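Local coordinates for protein arabinan endo-1,5-alpha-l-arabinosidase A (PDB 1GYH) that hydrolyses the alpha-1,5-arabinofuranosyl bonds of linear arabinan, releasing almost exclusively arabinotriose, in the breakdown of plant cell walls, at residues Ala129-Ala134 / Ala193-Arg198; Gly200-Leu205 / Val224-Gln229; Gly270-Val275 / Leu294-Glu299. One frame throughout, in Å; residues are numbered along the deposited sequence.

Interaction 1: residues Ala129-Ala134 / Ala193-Arg198; sequences APAIIA and APFILR
Water does the polar work between Ala129-Ala134 and Ala193-Arg198, since no hydrogen bond runs directly from one to the other. Water 1 lies within hydrogen-bonding distance of two carbonyls, Ala129 O at 2.8 Å and Pro194 O at 2.7 Å, bridging the two segments. Water 2 accepts from the backbone N-H of Ile196, with Ile196 N at 3.0 Å, and can donate over a longer distance to Ile132 O; it also lies over the centre of one face of the Phe195 ring, 3.7 Å above the plane. The two strands run roughly the same way, 25° apart, and their axes come no closer than 6.6 Å, too far for ladder pairing. They are the first strands of two successive four-stranded sheets, each hydrogen-bonded to its own second strand, as Ala131 is to Ser143 and Phe195 to Phe206. This is how neighbouring blades of the five-bladed beta-propeller of this glycoside hydrolase meet near its core. The apolar contacts are made by small groups at the Ala129/Ala193 end and branched ones at the Ile133/Ile196 end. Ala129 CB rests on the backbone of Ala193, whose own methyl is close to His262, probably a calcium ligand. Ala131 CB comes down on Pro194 O at 3.3 Å and obliquely on the Phe195 ring at CD2. At the other end the two isoleucines cross at about a right angle. Ile133 holds CG1 anti to its backbone N (chi1 -177°), which sets that carbon 4.0 Å from Ile196 CG2 and carries CD1 over Ile196 O.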
loop_
_atom_site.group_PDB
_atom_site.type_symbol
_atom_site.label_atom_id
_atom_site.label_comp_id
_atom_site.label_asym_id
_atom_site.label_seq_id
_atom_site.Cartn_x
_atom_site.Cartn_y
_atom_site.Cartn_z
ATOM N N ALA A 129 2.099 3.689 5.152
ATOM C CA ALA A 129 1.862 2.571 4.197
ATOM C C ALA A 129 1.205 1.342 4.813
ATOM O O ALA A 129 1.730 0.246 4.719
ATOM C CB ALA A 129 3.161 2.186 3.433
ATOM N N PRO A 130 0.027 1.518 5.406
ATOM C CA PRO A 130 -0.710 0.404 6.001
ATOM C C PRO A 130 -1.281 -0.574 4.958
ATOM O O PRO A 130 -1.599 -0.185 3.813
ATOM C CB PRO A 130 -1.863 1.097 6.718
ATOM C CG PRO A 130 -2.100 2.268 5.922
ATOM C CD PRO A 130 -0.740 2.767 5.538
ATOM N N ALA A 131 -1.394 -1.840 5.388
ATOM C CA ALA A 131 -2.101 -2.886 4.615
ATOM C C ALA A 131 -2.794 -3.839 5.590
ATOM O O ALA A 131 -2.152 -4.288 6.563
ATOM C CB ALA A 131 -1.166 -3.622 3.673
ATOM N N ILE A 132 -4.078 -4.145 5.359
ATOM C CA ILE A 132 -4.863 -4.893 6.342
ATOM C C ILE A 132 -5.043 -6.349 5.877
ATOM O O ILE A 132 -5.402 -6.572 4.733
ATOM C CB ILE A 132 -6.252 -4.251 6.544
ATOM C CG1 ILE A 132 -6.167 -2.718 6.836
ATOM C CG2 ILE A 132 -7.022 -4.961 7.629
ATOM C CD1 ILE A 132 -5.318 -2.336 8.057
ATOM N N ILE A 133 -4.836 -7.299 6.782
ATOM C CA ILE A 133 -4.935 -8.748 6.468
ATOM C C ILE A 133 -5.607 -9.508 7.607
ATOM O O ILE A 133 -5.260 -9.334 8.779
ATOM C CB ILE A 133 -3.550 -9.367 6.134
ATOM C CG1 ILE A 133 -3.684 -10.864 5.737
ATOM C CG2 ILE A 133 -2.557 -9.266 7.338
ATOM C CD1 ILE A 133 -4.403 -11.056 4.389
ATOM N N ALA A 134 -6.579 -10.358 7.278
ATOM C CA ALA A 134 -7.167 -11.234 8.262
ATOM C C ALA A 134 -6.586 -12.646 8.166
ATOM O O ALA A 134 -6.195 -13.081 7.081
ATOM C CB ALA A 134 -8.661 -11.298 8.114
ATOM N N ALA A 193 6.292 -0.370 1.943
ATOM C CA ALA A 193 4.983 -0.610 1.338
ATOM C C ALA A 193 4.610 -2.115 1.326
ATOM O O ALA A 193 4.348 -2.670 0.270
ATOM C CB ALA A 193 4.921 -0.035 -0.075
ATOM N N PRO A 194 4.496 -2.729 2.486
ATOM C CA PRO A 194 4.124 -4.152 2.507
ATOM C C PRO A 194 2.695 -4.354 2.002
ATOM O O PRO A 194 1.809 -3.506 2.191
ATOM C CB PRO A 194 4.157 -4.514 3.968
ATOM C CG PRO A 194 3.823 -3.205 4.689
ATOM C CD PRO A 194 4.579 -2.154 3.840
ATOM N N PHE A 195 2.453 -5.517 1.390
ATOM C CA PHE A 195 1.069 -5.896 1.102
ATOM C C PHE A 195 0.982 -7.411 1.190
ATOM O O PHE A 195 1.847 -8.088 0.639
ATOM C CB PHE A 195 0.598 -5.383 -0.272
ATOM C CG PHE A 195 -0.894 -5.543 -0.464
ATOM C CD1 PHE A 195 -1.440 -6.771 -0.879
ATOM C CD2 PHE A 195 -1.757 -4.518 -0.123
ATOM C CE1 PHE A 195 -2.819 -6.929 -1.004
ATOM C CE2 PHE A 195 -3.113 -4.643 -0.255
ATOM C CZ PHE A 195 -3.667 -5.859 -0.708
ATOM N N ILE A 196 0.005 -7.925 1.940
ATOM C CA ILE A 196 -0.147 -9.369 2.095
ATOM C C ILE A 196 -1.407 -9.924 1.397
ATOM O O ILE A 196 -2.520 -9.428 1.595
ATOM C CB ILE A 196 -0.122 -9.746 3.550
ATOM C CG1 ILE A 196 1.200 -9.241 4.202
ATOM C CG2 ILE A 196 -0.271 -11.299 3.719
ATOM C CD1 ILE A 196 1.256 -9.269 5.694
ATOM N N LEU A 197 -1.205 -10.984 0.609
ATOM C CA LEU A 197 -2.322 -11.704 -0.037
ATOM C C LEU A 197 -2.287 -13.181 0.357
ATOM O O LEU A 197 -1.272 -13.837 0.249
ATOM C CB LEU A 197 -2.273 -11.568 -1.566
ATOM C CG LEU A 197 -3.396 -12.298 -2.386
ATOM C CD1 LEU A 197 -4.649 -11.505 -2.358
ATOM C CD2 LEU A 197 -2.946 -12.549 -3.853
ATOM N N ARG A 198 -3.420 -13.697 0.816
ATOM C CA ARG A 198 -3.589 -15.140 1.065
ATOM C C ARG A 198 -3.889 -15.815 -0.240
ATOM O O ARG A 198 -4.801 -15.408 -0.936
ATOM C CB ARG A 198 -4.751 -15.374 2.039
ATOM C CG ARG A 198 -4.973 -16.859 2.416
ATOM C CD ARG A 198 -3.814 -17.520 3.129
ATOM N NE ARG A 198 -4.182 -18.921 3.388
ATOM C CZ ARG A 198 -5.021 -19.291 4.327
ATOM N NH1 ARG A 198 -5.510 -18.387 5.173
ATOM N NH2 ARG A 198 -5.372 -20.574 4.437
HETATM O O HOH W 1 1.433 -0.811 2.180
HETATM O O HOH W 2 -2.699 -6.919 2.916
#

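Interaction 2: residues Gly200-Leu205 / Val224-Gln229; sequences GDYYYL and VGRSKQ
Four backbone hydrogen bonds tie Gly200-Leu205 to Val224-Gln229, two at each hydrogen-bonded antiparallel pair. In the pair Tyr203 and Ser227, Tyr203 N reaches Ser227 O at 2.9 Å nearly along the C=O axis, and Ser227 N returns to Tyr203 O. Leu205 and Gly225 exchange the same two bonds, with Leu205 N standing 32° out of the plane of the Gly225 carbonyl. Just past the strand end, the hydroxyl of Ser227 donates through OG to Gln229 O at 2.7 Å, on a lone pair.

The Tyr202 ring is sandwiched between two basic side chains. Over one face lies Arg226: CG takes the crowded place between backbone N and carbonyl carbon (chi1 82°), and the chain then runs extended, so that Arg226 CD sits 3.7 Å from the Tyr202 ring centroid. The guanidinium beyond it lies almost flat on the ring, planes 19° apart, in a cation-pi stack with Arg226 CZ 4.5 Å from the Tyr202 centroid. Its NH1 is hydrogen-bonded to Glu299 O. Over the opposite face of Tyr202 comes Lys228, bent at chi2, which lays Lys228 CE 3.5 Å from Tyr202 CZ; a further bend at chi4 sets NZ. Lys228 NZ binds water 3, which makes a weak bond to Asp201 OD2.

Arg226 also runs alongside Tyr204, CB over the ring face, with the guanidinium steeply inclined to that ring; Tyr204 OH bonds to Gly300 O. On the other face of the sheet Tyr203 sets its ring edge against Lys228 O. This is the pairing of a beta hairpin, here the second and third strands of a four-stranded propeller blade.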
loop_
_atom_site.group_PDB
_atom_site.type_symbol
_atom_site.label_atom_id
_atom_site.label_comp_id
_atom_site.label_asym_id
_atom_site.label_seq_id
_atom_site.Cartn_x
_atom_site.Cartn_y
_atom_site.Cartn_z
ATOM N N GLY A 200 -3.940 -20.086 -1.618
ATOM C CA GLY A 200 -3.709 -21.482 -1.246
ATOM C C GLY A 200 -3.291 -21.637 0.207
ATOM O O GLY A 200 -3.953 -21.119 1.112
ATOM N N ASP A 201 -2.200 -22.350 0.445
ATOM C CA ASP A 201 -1.742 -22.619 1.803
ATOM C C ASP A 201 -0.768 -21.552 2.374
ATOM O O ASP A 201 -0.298 -21.689 3.512
ATOM C CB ASP A 201 -1.058 -23.991 1.874
ATOM C CG ASP A 201 -1.988 -25.132 1.489
ATOM O OD1 ASP A 201 -3.223 -25.052 1.758
ATOM O OD2 ASP A 201 -1.551 -26.144 0.913
ATOM N N TYR A 202 -0.510 -20.490 1.625
ATOM C CA TYR A 202 0.455 -19.489 2.040
ATOM C C TYR A 202 -0.095 -18.066 2.052
ATOM O O TYR A 202 -1.038 -17.731 1.307
ATOM C CB TYR A 202 1.638 -19.499 1.098
ATOM C CG TYR A 202 2.540 -20.689 1.200
ATOM C CD1 TYR A 202 3.556 -20.743 2.140
ATOM C CD2 TYR A 202 2.398 -21.768 0.322
ATOM C CE1 TYR A 202 4.401 -21.837 2.209
ATOM C CE2 TYR A 202 3.257 -22.864 0.384
ATOM C CZ TYR A 202 4.237 -22.889 1.330
ATOM O OH TYR A 202 5.084 -23.962 1.409
ATOM N N TYR A 203 0.527 -17.255 2.925
ATOM C CA TYR A 203 0.438 -15.804 2.873
ATOM C C TYR A 203 1.619 -15.292 2.050
ATOM O O TYR A 203 2.759 -15.688 2.294
ATOM C CB TYR A 203 0.483 -15.192 4.267
ATOM C CG TYR A 203 -0.731 -15.470 5.097
ATOM C CD1 TYR A 203 -0.842 -16.667 5.809
ATOM C CD2 TYR A 203 -1.798 -14.574 5.150
ATOM C CE1 TYR A 203 -1.976 -16.945 6.569
ATOM C CE2 TYR A 203 -2.929 -14.852 5.890
ATOM C CZ TYR A 203 -3.010 -16.032 6.607
ATOM O OH TYR A 203 -4.130 -16.332 7.348
ATOM N N TYR A 204 1.349 -14.426 1.086
ATOM C CA TYR A 204 2.411 -13.831 0.270
ATOM C C TYR A 204 2.601 -12.349 0.640
ATOM O O TYR A 204 1.662 -11.567 0.544
ATOM C CB TYR A 204 2.142 -13.951 -1.228
ATOM C CG TYR A 204 2.164 -15.408 -1.696
ATOM C CD1 TYR A 204 1.072 -16.244 -1.472
ATOM C CD2 TYR A 204 3.285 -15.943 -2.319
ATOM C CE1 TYR A 204 1.099 -17.586 -1.896
ATOM C CE2 TYR A 204 3.319 -17.311 -2.723
ATOM C CZ TYR A 204 2.233 -18.106 -2.516
ATOM O OH TYR A 204 2.283 -19.444 -2.892
ATOM N N LEU A 205 3.832 -12.005 1.016
ATOM C CA LEU A 205 4.216 -10.615 1.363
ATOM C C LEU A 205 4.905 -10.014 0.176
ATOM O O LEU A 205 5.988 -10.484 -0.236
ATOM C CB LEU A 205 5.143 -10.593 2.587
ATOM C CG LEU A 205 5.806 -9.224 2.912
ATOM C CD1 LEU A 205 4.781 -8.181 3.150
ATOM C CD2 LEU A 205 6.713 -9.384 4.105
ATOM N N VAL A 224 8.971 -10.468 -3.480
ATOM C CA VAL A 224 7.966 -11.286 -2.781
ATOM C C VAL A 224 8.625 -12.384 -1.920
ATOM O O VAL A 224 9.709 -12.882 -2.239
ATOM C CB VAL A 224 6.946 -11.941 -3.844
ATOM C CG1 VAL A 224 7.609 -13.039 -4.641
ATOM C CG2 VAL A 224 5.718 -12.496 -3.149
ATOM N N GLY A 225 7.925 -12.754 -0.851
ATOM C CA GLY A 225 8.221 -13.918 -0.012
ATOM C C GLY A 225 6.918 -14.556 0.485
ATOM O O GLY A 225 5.854 -14.014 0.245
ATOM N N ARG A 226 6.995 -15.738 1.117
ATOM C CA ARG A 226 5.783 -16.452 1.531
ATOM C C ARG A 226 5.965 -17.161 2.861
ATOM O O ARG A 226 7.092 -17.585 3.225
ATOM C CB ARG A 226 5.293 -17.406 0.416
ATOM C CG ARG A 226 6.007 -18.752 0.380
ATOM C CD ARG A 226 5.647 -19.657 -0.825
ATOM N NE ARG A 226 6.467 -20.875 -0.862
ATOM C CZ ARG A 226 6.549 -21.682 -1.925
ATOM N NH1 ARG A 226 5.844 -21.410 -3.019
ATOM N NH2 ARG A 226 7.315 -22.760 -1.904
ATOM N N SER A 227 4.862 -17.253 3.608
ATOM C CA SER A 227 4.852 -17.865 4.944
ATOM C C SER A 227 3.589 -18.707 5.148
ATOM O O SER A 227 2.511 -18.370 4.648
ATOM C CB SER A 227 4.892 -16.759 6.030
ATOM O OG SER A 227 4.779 -17.263 7.343
ATOM N N LYS A 228 3.698 -19.793 5.896
ATOM C CA LYS A 228 2.497 -20.547 6.288
ATOM C C LYS A 228 1.583 -19.761 7.245
ATOM O O LYS A 228 0.346 -19.813 7.098
ATOM C CB LYS A 228 2.833 -21.959 6.860
ATOM C CG LYS A 228 3.276 -23.022 5.797
ATOM C CD LYS A 228 2.109 -23.554 4.871
ATOM C CE LYS A 228 2.595 -24.653 3.865
ATOM N NZ LYS A 228 2.086 -26.064 4.126
ATOM N N GLN A 229 2.149 -19.000 8.184
ATOM C CA GLN A 229 1.334 -18.187 9.102
ATOM C C GLN A 229 1.483 -16.696 8.804
ATOM O O GLN A 229 2.506 -16.255 8.273
ATOM C CB GLN A 229 1.729 -18.423 10.550
ATOM C CG GLN A 229 1.725 -19.896 10.963
ATOM C CD GLN A 229 0.392 -20.601 10.806
ATOM O OE1 GLN A 229 0.348 -21.853 10.699
ATOM N NE2 GLN A 229 -0.684 -19.844 10.828
HETATM O O HOH W 3 1.688 -26.794 1.462
HETATM O O HOH W 4 8.245 -23.718 1.015
#

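Interaction 3: residues Gly270-Val275 / Leu294-Glu299; sequences GKDYLV and LHWDGE
Asp272 and Trp296 meet tip to edge across Gly270-Val275 and Leu294-Glu299. Asp272 turns CG anti to its carbonyl carbon (chi1 -51°), bringing the carboxylate toward the indole, and Trp296 likewise holds CG anti to its carbonyl carbon, swinging its pyrrole N-H back. Trp296 NE1 donates to Asp272 OD2 at 2.9 Å. The bond uses the anti lone pair of the oxygen, but it is bent, 143° at the hydrogen, with OD2 25° out of the indole plane; carboxylate and ring stand nearly perpendicular. OD2 also forms a salt bridge with Lys199, its strongest polar partner, while OD1 accepts from Thr267 OG1. With three partners on its two oxygens the buried carboxylate is held against rotation, and the lysine would be expected to keep it ionised.

These are the second and third strands of the last propeller blade, a beta hairpin seen at its open end, where the chains diverge. One direct backbone bond joins them here: Leu294 N to Asp272 O, 3.0 Å and straight at the hydrogen, though the donor sits well above the carbonyl plane. Beside it water 5 spans the gap, accepting from Asp272 N and donating to Leu294 O at 2.8 Å.

Leu294 sends CG anti to its backbone N, beside the carbonyl carbon. Leu294 CB rests 3.5 Å from Asp272 O and 3.9 Å from Asp272 CB, while CD2 passes near Tyr273 O. Farther along, the Trp296 ring stands edge-to-face with Tyr204 and, like Leu294, touches Pro302.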
loop_
_atom_site.group_PDB
_atom_site.type_symbol
_atom_site.label_atom_id
_atom_site.label_comp_id
_atom_site.label_asym_id
_atom_site.label_seq_id
_atom_site.Cartn_x
_atom_site.Cartn_y
_atom_site.Cartn_z
ATOM N N GLY A 270 -12.648 -15.276 -8.732
ATOM C CA GLY A 270 -11.894 -16.503 -9.007
ATOM C C GLY A 270 -10.623 -16.300 -9.806
ATOM O O GLY A 270 -10.003 -17.271 -10.240
ATOM N N LYS A 271 -10.191 -15.044 -9.968
ATOM C CA LYS A 271 -8.916 -14.755 -10.646
ATOM C C LYS A 271 -8.129 -13.702 -9.857
ATOM O O LYS A 271 -8.710 -12.936 -9.093
ATOM C CB LYS A 271 -9.175 -14.226 -12.039
ATOM C CG LYS A 271 -9.690 -15.282 -12.992
ATOM C CD LYS A 271 -10.257 -14.640 -14.245
ATOM C CE LYS A 271 -9.141 -14.004 -15.109
ATOM N NZ LYS A 271 -8.096 -14.995 -15.492
ATOM N N ASP A 272 -6.822 -13.640 -10.073
ATOM C CA ASP A 272 -5.980 -12.780 -9.239
ATOM C C ASP A 272 -5.355 -11.640 -10.042
ATOM O O ASP A 272 -5.040 -11.809 -11.242
ATOM C CB ASP A 272 -4.891 -13.603 -8.593
ATOM C CG ASP A 272 -5.425 -14.852 -7.871
ATOM O OD1 ASP A 272 -6.456 -14.797 -7.140
ATOM O OD2 ASP A 272 -4.804 -15.940 -7.969
ATOM N N TYR A 273 -5.133 -10.506 -9.352
ATOM C CA TYR A 273 -4.728 -9.254 -9.989
ATOM C C TYR A 273 -3.691 -8.520 -9.126
ATOM O O TYR A 273 -3.773 -8.479 -7.908
ATOM C CB TYR A 273 -5.943 -8.365 -10.254
ATOM C CG TYR A 273 -7.004 -9.010 -11.187
ATOM C CD1 TYR A 273 -8.001 -9.825 -10.658
ATOM C CD2 TYR A 273 -7.006 -8.783 -12.570
ATOM C CE1 TYR A 273 -8.972 -10.422 -11.480
ATOM C CE2 TYR A 273 -7.977 -9.372 -13.419
ATOM C CZ TYR A 273 -8.963 -10.173 -12.849
ATOM O OH TYR A 273 -9.962 -10.738 -13.615
ATOM N N LEU A 274 -2.694 -7.989 -9.790
ATOM C CA LEU A 274 -1.665 -7.128 -9.197
ATOM C C LEU A 274 -1.968 -5.655 -9.635
ATOM O O LEU A 274 -2.188 -5.402 -10.816
ATOM C CB LEU A 274 -0.305 -7.546 -9.740
ATOM C CG LEU A 274 0.902 -6.798 -9.115
ATOM C CD1 LEU A 274 1.138 -7.190 -7.722
ATOM C CD2 LEU A 274 2.158 -7.040 -9.920
ATOM N N VAL A 275 -1.973 -4.720 -8.681
ATOM C CA VAL A 275 -2.372 -3.294 -8.903
ATOM C C VAL A 275 -1.165 -2.437 -8.444
ATOM O O VAL A 275 -0.678 -2.606 -7.339
ATOM C CB VAL A 275 -3.643 -2.935 -8.114
ATOM C CG1 VAL A 275 -4.136 -1.482 -8.368
ATOM C CG2 VAL A 275 -4.790 -3.854 -8.515
ATOM N N LEU A 294 -2.311 -11.805 -12.452
ATOM C CA LEU A 294 -1.389 -12.454 -11.555
ATOM C C LEU A 294 -1.527 -13.978 -11.732
ATOM O O LEU A 294 -2.592 -14.555 -11.412
ATOM C CB LEU A 294 -1.699 -12.031 -10.111
ATOM C CG LEU A 294 -0.723 -12.349 -8.967
ATOM C CD1 LEU A 294 0.694 -11.910 -9.254
ATOM C CD2 LEU A 294 -1.265 -11.648 -7.679
ATOM N N HIS A 295 -0.452 -14.602 -12.202
ATOM C CA HIS A 295 -0.367 -16.083 -12.390
ATOM C C HIS A 295 0.500 -16.745 -11.299
ATOM O O HIS A 295 1.126 -16.052 -10.498
ATOM C CB HIS A 295 0.201 -16.436 -13.784
ATOM C CG HIS A 295 -0.529 -15.762 -14.895
ATOM N ND1 HIS A 295 -0.109 -14.563 -15.438
ATOM C CD2 HIS A 295 -1.703 -16.059 -15.495
ATOM C CE1 HIS A 295 -0.981 -14.175 -16.352
ATOM N NE2 HIS A 295 -1.962 -15.059 -16.399
ATOM N N TRP A 296 0.504 -18.084 -11.263
ATOM C CA TRP A 296 1.266 -18.864 -10.271
ATOM C C TRP A 296 1.987 -20.002 -10.963
ATOM O O TRP A 296 1.378 -20.744 -11.728
ATOM C CB TRP A 296 0.341 -19.370 -9.131
ATOM C CG TRP A 296 -0.484 -18.247 -8.557
ATOM C CD1 TRP A 296 -1.623 -17.744 -9.087
ATOM C CD2 TRP A 296 -0.168 -17.417 -7.428
ATOM N NE1 TRP A 296 -2.063 -16.671 -8.350
ATOM C CE2 TRP A 296 -1.180 -16.440 -7.331
ATOM C CE3 TRP A 296 0.881 -17.388 -6.492
ATOM C CZ2 TRP A 296 -1.208 -15.488 -6.327
ATOM C CZ3 TRP A 296 0.862 -16.425 -5.505
ATOM C CH2 TRP A 296 -0.170 -15.488 -5.431
ATOM N N ASP A 297 3.289 -20.134 -10.707
ATOM C CA ASP A 297 4.126 -21.103 -11.388
ATOM C C ASP A 297 4.110 -22.464 -10.693
ATOM O O ASP A 297 3.462 -22.630 -9.674
ATOM C CB ASP A 297 5.581 -20.578 -11.614
ATOM C CG ASP A 297 6.430 -20.438 -10.321
ATOM O OD1 ASP A 297 6.123 -21.023 -9.232
ATOM O OD2 ASP A 297 7.490 -19.723 -10.347
ATOM N N GLY A 298 4.819 -23.412 -11.291
ATOM C CA GLY A 298 4.910 -24.808 -10.835
ATOM C C GLY A 298 5.518 -25.023 -9.464
ATOM O O GLY A 298 5.327 -26.078 -8.865
ATOM N N GLU A 299 6.233 -24.009 -8.952
ATOM C CA GLU A 299 6.802 -24.036 -7.600
ATOM C C GLU A 299 6.000 -23.227 -6.560
ATOM O O GLU A 299 6.430 -23.088 -5.416
ATOM C CB GLU A 299 8.267 -23.562 -7.637
ATOM C CG GLU A 299 9.214 -24.458 -8.430
ATOM C CD GLU A 299 9.035 -24.396 -9.943
ATOM O OE1 GLU A 299 8.881 -23.289 -10.493
ATOM O OE2 GLU A 299 9.065 -25.471 -10.614
HETATM O O HOH W 5 -5.123 -15.650 -11.641
#

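Along the chain the three contacts come in series. The centre of interaction 1 lies about 7 Å from that of the chain, those of interactions 2 and 3 about 17 Å and about 18 Å from it. The centres of interactions 1 and 2 are about 12 Å apart. Interaction 1 joins two blades; interaction 2 lies within the second of these, whose strands 191-199 and 202-209 are neighbours, linked by a probable hydrogen bond from Tyr204 N to Leu197 O. Interaction 3 belongs to the next blade and packs against this one through Leu197 with Leu294 and Trp296. Together they span three successive blades, one contact between blades and two hairpins within them.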